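PDB 3K1T: glutamate--cysteine ligase GshA from Methylobacillus flagellatus KT, which probably acts as a ligase joining glutamate to cysteine, the first step of glutathione synthesis. Local coordinates for residues 37-51 / 341-353. Residues are numbered along the deposited sequence; the frame is centred on the assembly and turned at random. Where two conformers were deposited one is given.
With SO4 (sulfate ion), chain B.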
loop_
_atom_site.group_PDB
_atom_site.type_symbol
_atom_site.label_atom_id
_atom_site.label_comp_id
_atom_site.label_asym_id
_atom_site.label_seq_id
_atom_site.Cartn_x
_atom_site.Cartn_y
_atom_site.Cartn_z
ATOM N N TRP A 37 -1.215 -15.763 5.097
ATOM C CA TRP A 37 -0.060 -15.204 4.392
ATOM C C TRP A 37 1.236 -15.424 5.201
ATOM O O TRP A 37 2.290 -15.606 4.588
ATOM C CB TRP A 37 -0.216 -13.712 4.073
ATOM C CG TRP A 37 -1.524 -13.339 3.376
ATOM C CD1 TRP A 37 -2.416 -12.383 3.766
ATOM C CD2 TRP A 37 -2.046 -13.908 2.185
ATOM N NE1 TRP A 37 -3.476 -12.363 2.912
ATOM C CE2 TRP A 37 -3.283 -13.287 1.933
ATOM C CE3 TRP A 37 -1.623 -14.927 1.337
ATOM C CZ2 TRP A 37 -4.077 -13.621 0.848
ATOM C CZ3 TRP A 37 -2.407 -15.231 0.215
ATOM C CH2 TRP A 37 -3.625 -14.594 0.011
ATOM N N GLN A 38 1.158 -15.466 6.536
ATOM C CA GLN A 38 2.343 -15.763 7.362
ATOM C C GLN A 38 2.858 -17.165 7.078
ATOM O O GLN A 38 4.068 -17.408 7.096
ATOM C CB GLN A 38 2.055 -15.663 8.872
ATOM C CG GLN A 38 1.786 -14.259 9.376
ATOM C CD GLN A 38 1.450 -14.188 10.876
ATOM O OE1 GLN A 38 0.412 -13.619 11.284
ATOM N NE2 GLN A 38 2.347 -14.722 11.702
ATOM N N GLU A 39 1.943 -18.098 6.835
ATOM C CA GLU A 39 2.312 -19.465 6.506
ATOM C C GLU A 39 2.753 -19.658 5.053
ATOM O O GLU A 39 3.730 -20.373 4.807
ATOM C CB GLU A 39 1.150 -20.400 6.832
ATOM C CG GLU A 39 1.390 -21.823 6.381
ATOM C CD GLU A 39 0.482 -22.851 7.038
ATOM O OE1 GLU A 39 -0.497 -22.478 7.729
ATOM O OE2 GLU A 39 0.765 -24.066 6.846
ATOM N N TYR A 40 2.065 -19.021 4.094
ATOM C CA TYR A 40 2.259 -19.313 2.673
ATOM C C TYR A 40 2.928 -18.295 1.722
ATOM O O TYR A 40 3.404 -18.682 0.660
ATOM C CB TYR A 40 0.926 -19.746 2.069
ATOM C CG TYR A 40 0.398 -21.040 2.635
ATOM C CD1 TYR A 40 0.999 -22.272 2.320
ATOM C CD2 TYR A 40 -0.694 -21.045 3.483
ATOM C CE1 TYR A 40 0.492 -23.461 2.823
ATOM C CE2 TYR A 40 -1.181 -22.207 4.000
ATOM C CZ TYR A 40 -0.592 -23.413 3.661
ATOM O OH TYR A 40 -1.143 -24.537 4.209
ATOM N N GLY A 41 3.004 -17.055 2.168
ATOM C CA GLY A 41 3.427 -15.946 1.333
ATOM C C GLY A 41 2.290 -15.742 0.362
ATOM O O GLY A 41 1.189 -16.279 0.580
ATOM N N ALA A 42 2.603 -14.990 -0.692
ATOM C CA ALA A 42 1.722 -14.687 -1.806
ATOM C C ALA A 42 2.617 -14.456 -3.033
ATOM O O ALA A 42 3.806 -14.082 -2.912
ATOM C CB ALA A 42 0.863 -13.414 -1.539
ATOM N N PRO A 43 2.057 -14.640 -4.233
ATOM C CA PRO A 43 2.832 -14.375 -5.439
ATOM C C PRO A 43 3.150 -12.879 -5.562
ATOM O O PRO A 43 2.494 -12.041 -4.925
ATOM C CB PRO A 43 1.868 -14.757 -6.599
ATOM C CG PRO A 43 0.764 -15.465 -5.974
ATOM C CD PRO A 43 0.682 -15.056 -4.558
ATOM N N PHE A 44 4.098 -12.555 -6.440
ATOM C CA PHE A 44 4.465 -11.166 -6.733
ATOM C C PHE A 44 3.237 -10.390 -7.246
ATOM O O PHE A 44 2.973 -9.257 -6.826
ATOM C CB PHE A 44 5.625 -11.135 -7.780
ATOM C CG PHE A 44 6.185 -9.768 -8.014
ATOM C CD1 PHE A 44 7.240 -9.300 -7.242
ATOM C CD2 PHE A 44 5.663 -8.943 -9.003
ATOM C CE1 PHE A 44 7.741 -8.031 -7.403
ATOM C CE2 PHE A 44 6.173 -7.663 -9.190
ATOM C CZ PHE A 44 7.216 -7.205 -8.382
ATOM N N TYR A 45 2.517 -11.011 -8.201
ATOM C CA TYR A 45 1.316 -10.456 -8.782
ATOM C C TYR A 45 0.371 -11.546 -9.286
ATOM O O TYR A 45 0.773 -12.705 -9.438
ATOM C CB TYR A 45 1.609 -9.382 -9.852
ATOM C CG TYR A 45 2.379 -9.762 -11.105
ATOM C CD1 TYR A 45 2.759 -11.082 -11.411
ATOM C CD2 TYR A 45 2.769 -8.757 -11.991
ATOM C CE1 TYR A 45 3.509 -11.378 -12.579
ATOM C CE2 TYR A 45 3.479 -9.036 -13.153
ATOM C CZ TYR A 45 3.845 -10.345 -13.461
ATOM O OH TYR A 45 4.542 -10.576 -14.640
ATOM N N ALA A 46 -0.888 -11.172 -9.517
ATOM C CA ALA A 46 -1.901 -12.117 -9.962
ATOM C C ALA A 46 -3.173 -11.397 -10.357
ATOM O O ALA A 46 -3.459 -10.283 -9.880
ATOM C CB ALA A 46 -2.207 -13.136 -8.836
ATOM N N SER A 47 -3.968 -12.054 -11.188
ATOM C CA SER A 47 -5.329 -11.598 -11.452
ATOM C C SER A 47 -6.294 -12.763 -11.350
ATOM O O SER A 47 -5.936 -13.923 -11.673
ATOM C CB SER A 47 -5.461 -10.913 -12.812
ATOM O OG SER A 47 -5.244 -11.796 -13.878
ATOM N N VAL A 48 -7.508 -12.478 -10.863
ATOM C CA VAL A 48 -8.519 -13.507 -10.736
ATOM C C VAL A 48 -9.813 -13.023 -11.383
ATOM O O VAL A 48 -10.290 -11.924 -11.056
ATOM C CB VAL A 48 -8.773 -13.889 -9.241
ATOM C CG1 VAL A 48 -9.964 -14.856 -9.111
ATOM C CG2 VAL A 48 -7.511 -14.501 -8.619
ATOM N N ASP A 49 -10.330 -13.825 -12.311
ATOM C CA ASP A 49 -11.616 -13.605 -12.967
ATOM C C ASP A 49 -12.719 -14.183 -12.080
ATOM O O ASP A 49 -12.637 -15.362 -11.687
ATOM C CB ASP A 49 -11.717 -14.355 -14.293
ATOM C CG ASP A 49 -10.763 -13.839 -15.381
ATOM O OD1 ASP A 49 -9.949 -12.934 -15.124
ATOM O OD2 ASP A 49 -10.849 -14.358 -16.535
ATOM N N LEU A 50 -13.750 -13.371 -11.798
ATOM C CA LEU A 50 -14.916 -13.830 -11.072
ATOM C C LEU A 50 -16.167 -13.788 -11.953
ATOM O O LEU A 50 -16.216 -13.045 -12.933
ATOM C CB LEU A 50 -15.178 -12.934 -9.861
ATOM C CG LEU A 50 -14.044 -12.701 -8.849
ATOM C CD1 LEU A 50 -14.535 -11.669 -7.776
ATOM C CD2 LEU A 50 -13.580 -14.036 -8.225
ATOM N N ARG A 51 -17.171 -14.568 -11.557
ATOM C CA ARG A 51 -18.528 -14.440 -12.068
ATOM C C ARG A 51 -19.531 -14.321 -10.925
ATOM O O ARG A 51 -19.518 -15.107 -9.971
ATOM C CB ARG A 51 -18.907 -15.558 -13.026
ATOM C CG ARG A 51 -18.212 -15.409 -14.378
ATOM C CD ARG A 51 -18.782 -16.393 -15.383
ATOM N NE ARG A 51 -18.458 -15.979 -16.732
ATOM C CZ ARG A 51 -18.942 -16.542 -17.826
ATOM N NH1 ARG A 51 -19.742 -17.585 -17.730
ATOM N NH2 ARG A 51 -18.600 -16.055 -19.029
ATOM N N VAL A 341 -22.909 -8.167 -21.768
ATOM C CA VAL A 341 -22.513 -8.931 -20.583
ATOM C C VAL A 341 -21.118 -8.448 -20.097
ATOM O O VAL A 341 -20.227 -8.118 -20.912
ATOM C CB VAL A 341 -22.486 -10.405 -20.882
ATOM C CG1 VAL A 341 -21.845 -11.204 -19.704
ATOM C CG2 VAL A 341 -23.929 -10.876 -21.189
ATOM N N ALA A 342 -20.951 -8.353 -18.793
ATOM C CA ALA A 342 -19.691 -7.930 -18.191
ATOM C C ALA A 342 -19.293 -8.930 -17.118
ATOM O O ALA A 342 -20.166 -9.543 -16.496
ATOM C CB ALA A 342 -19.839 -6.536 -17.584
ATOM N N GLU A 343 -17.977 -9.096 -16.881
ATOM C CA GLU A 343 -17.497 -9.929 -15.803
ATOM C C GLU A 343 -16.168 -9.393 -15.270
ATOM O O GLU A 343 -15.320 -8.975 -16.048
ATOM C CB GLU A 343 -17.402 -11.414 -16.202
ATOM C CG GLU A 343 -16.606 -11.738 -17.482
ATOM C CD GLU A 343 -16.846 -13.156 -17.933
ATOM O OE1 GLU A 343 -16.344 -14.066 -17.225
ATOM O OE2 GLU A 343 -17.554 -13.366 -18.958
ATOM N N PRO A 344 -16.000 -9.387 -13.942
ATOM C CA PRO A 344 -14.857 -8.680 -13.351
ATOM C C PRO A 344 -13.571 -9.496 -13.246
ATOM O O PRO A 344 -13.590 -10.735 -13.107
ATOM C CB PRO A 344 -15.350 -8.344 -11.922
ATOM C CG PRO A 344 -16.269 -9.503 -11.627
ATOM C CD PRO A 344 -17.012 -9.725 -12.924
ATOM N N VAL A 345 -12.468 -8.748 -13.288
ATOM C CA VAL A 345 -11.101 -9.247 -13.110
ATOM C C VAL A 345 -10.459 -8.437 -11.971
ATOM O O VAL A 345 -10.402 -7.210 -12.073
ATOM C CB VAL A 345 -10.259 -8.999 -14.384
ATOM C CG1 VAL A 345 -8.871 -9.669 -14.254
ATOM C CG2 VAL A 345 -10.993 -9.461 -15.639
ATOM N N ILE A 346 -9.993 -9.102 -10.923
ATOM C CA ILE A 346 -9.438 -8.469 -9.752
ATOM C C ILE A 346 -7.907 -8.635 -9.773
ATOM O O ILE A 346 -7.409 -9.764 -9.896
ATOM C CB ILE A 346 -9.994 -9.115 -8.440
ATOM C CG1 ILE A 346 -11.538 -9.206 -8.433
ATOM C CG2 ILE A 346 -9.409 -8.371 -7.184
ATOM C CD1 ILE A 346 -12.224 -8.012 -8.747
ATOM N N TYR A 347 -7.184 -7.523 -9.661
ATOM C CA TYR A 347 -5.705 -7.489 -9.651
ATOM C C TYR A 347 -5.145 -7.381 -8.223
ATOM O O TYR A 347 -5.629 -6.571 -7.393
ATOM C CB TYR A 347 -5.203 -6.302 -10.498
ATOM C CG TYR A 347 -5.005 -6.651 -11.942
ATOM C CD1 TYR A 347 -6.038 -7.253 -12.688
ATOM C CD2 TYR A 347 -3.787 -6.436 -12.568
ATOM C CE1 TYR A 347 -5.842 -7.617 -14.004
ATOM C CE2 TYR A 347 -3.587 -6.774 -13.900
ATOM C CZ TYR A 347 -4.610 -7.387 -14.606
ATOM O OH TYR A 347 -4.393 -7.781 -15.901
HETATM N N MSE A 348 -4.108 -8.169 -7.961
HETATM C CA MSE A 348 -3.387 -8.192 -6.715
HETATM C C MSE A 348 -1.897 -8.106 -6.952
HETATM O O MSE A 348 -1.402 -8.622 -7.956
HETATM C CB MSE A 348 -3.726 -9.445 -5.916
HETATM C CG MSE A 348 -5.175 -9.357 -5.340
HETATM SE SE MSE A 348 -6.023 -11.100 -5.144
HETATM C CE MSE A 348 -6.077 -11.567 -7.026
HETATM N N MSE A 349 -1.207 -7.421 -6.048
HETATM C CA MSE A 349 0.252 -7.477 -5.938
HETATM C C MSE A 349 0.593 -7.804 -4.494
HETATM O O MSE A 349 -0.045 -7.282 -3.556
HETATM C CB MSE A 349 0.879 -6.162 -6.425
HETATM C CG MSE A 349 0.476 -5.870 -7.852
HETATM SE SE MSE A 349 1.520 -4.375 -8.625
HETATM C CE MSE A 349 3.039 -5.471 -9.100
ATOM N N ASP A 350 1.520 -8.731 -4.295
ATOM C CA ASP A 350 1.665 -9.393 -2.986
ATOM C C ASP A 350 0.245 -9.860 -2.604
ATOM O O ASP A 350 -0.508 -10.315 -3.492
ATOM C CB ASP A 350 2.331 -8.487 -1.925
ATOM C CG ASP A 350 2.645 -9.240 -0.625
ATOM O OD1 ASP A 350 3.284 -10.271 -0.704
ATOM O OD2 ASP A 350 2.227 -8.835 0.456
ATOM N N HIS A 351 -0.183 -9.729 -1.346
ATOM C CA HIS A 351 -1.547 -10.202 -1.008
ATOM C C HIS A 351 -2.570 -9.055 -0.942
ATOM O O HIS A 351 -3.589 -9.176 -0.259
ATOM C CB HIS A 351 -1.541 -11.023 0.283
ATOM C CG HIS A 351 -0.937 -10.321 1.476
ATOM N ND1 HIS A 351 0.268 -10.711 2.038
ATOM C CD2 HIS A 351 -1.377 -9.270 2.214
ATOM C CE1 HIS A 351 0.528 -9.933 3.080
ATOM N NE2 HIS A 351 -0.455 -9.057 3.214
ATOM N N PHE A 352 -2.311 -7.951 -1.639
ATOM C CA PHE A 352 -3.173 -6.764 -1.598
ATOM C C PHE A 352 -3.939 -6.603 -2.898
ATOM O O PHE A 352 -3.366 -6.713 -3.999
ATOM C CB PHE A 352 -2.343 -5.511 -1.322
ATOM C CG PHE A 352 -1.719 -5.519 0.032
ATOM C CD1 PHE A 352 -2.534 -5.477 1.174
ATOM C CD2 PHE A 352 -0.385 -5.633 0.186
ATOM C CE1 PHE A 352 -1.966 -5.499 2.446
ATOM C CE2 PHE A 352 0.188 -5.696 1.472
ATOM C CZ PHE A 352 -0.616 -5.646 2.588
ATOM N N VAL A 353 -5.231 -6.320 -2.775
ATOM C CA VAL A 353 -6.037 -5.988 -3.946
ATOM C C VAL A 353 -5.744 -4.557 -4.393
ATOM O O VAL A 353 -5.887 -3.611 -3.605
ATOM C CB VAL A 353 -7.534 -6.162 -3.663
ATOM C CG1 VAL A 353 -8.356 -5.751 -4.889
ATOM C CG2 VAL A 353 -7.848 -7.618 -3.157
HETATM S S SO4 B . -5.427 -11.005 -17.367
HETATM O O1 SO4 B . -6.481 -10.241 -17.993
HETATM O O2 SO4 B . -5.247 -10.235 -16.176
HETATM O O3 SO4 B . -5.846 -12.348 -17.036
HETATM O O4 SO4 B . -4.209 -11.016 -18.209
HETATM O O HOH W 1 4.731 -12.347 -0.918
HETATM O O HOH W 2 -0.099 -11.498 -6.043
HETATM O O HOH W 3 -14.777 -13.580 -15.148
#
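Strands 45-51 and 341-349 are antiparallel neighbours in one sheet, 341-349 running into the 349-352 hairpin; A46 faces M348 and V48 faces I346 as hydrogen-bonded pairs, I346 N reaching V48 O at 2.8 Å. At one end L50 N bonds to P344 O; at the other D350 N, in the type II' turn, meets F44 O from above its carbonyl plane in a hydrogen bond. Aromatic packing joins the turn to the last turn of helix 26-40: a chi1 of 55° swings the H351 imidazole into an offset stack with the five-membered ring of W37, planes at 4°. H351 CB lies over the indole face, 3.3 Å from W37 CE2, and NE2 bonds to E89 of the second subunit. The selenomethionine methyl CE of M348 rests on V48 CG2, on the face packed by helix 398-421. On the other face, S47 CB lies over the Y347 ring, and S47 OG donates to O2 of a sulfate, probably from the crystallisation liquor, also bound by R359. At the far end R51 grips the E343 carboxylate side-on in a salt bridge; H361 also bonds OE2. R51 NE meets E343 OE1 from above the carboxylate plane, and NH2 reaches OE2 on its syn side at 2.9 Å.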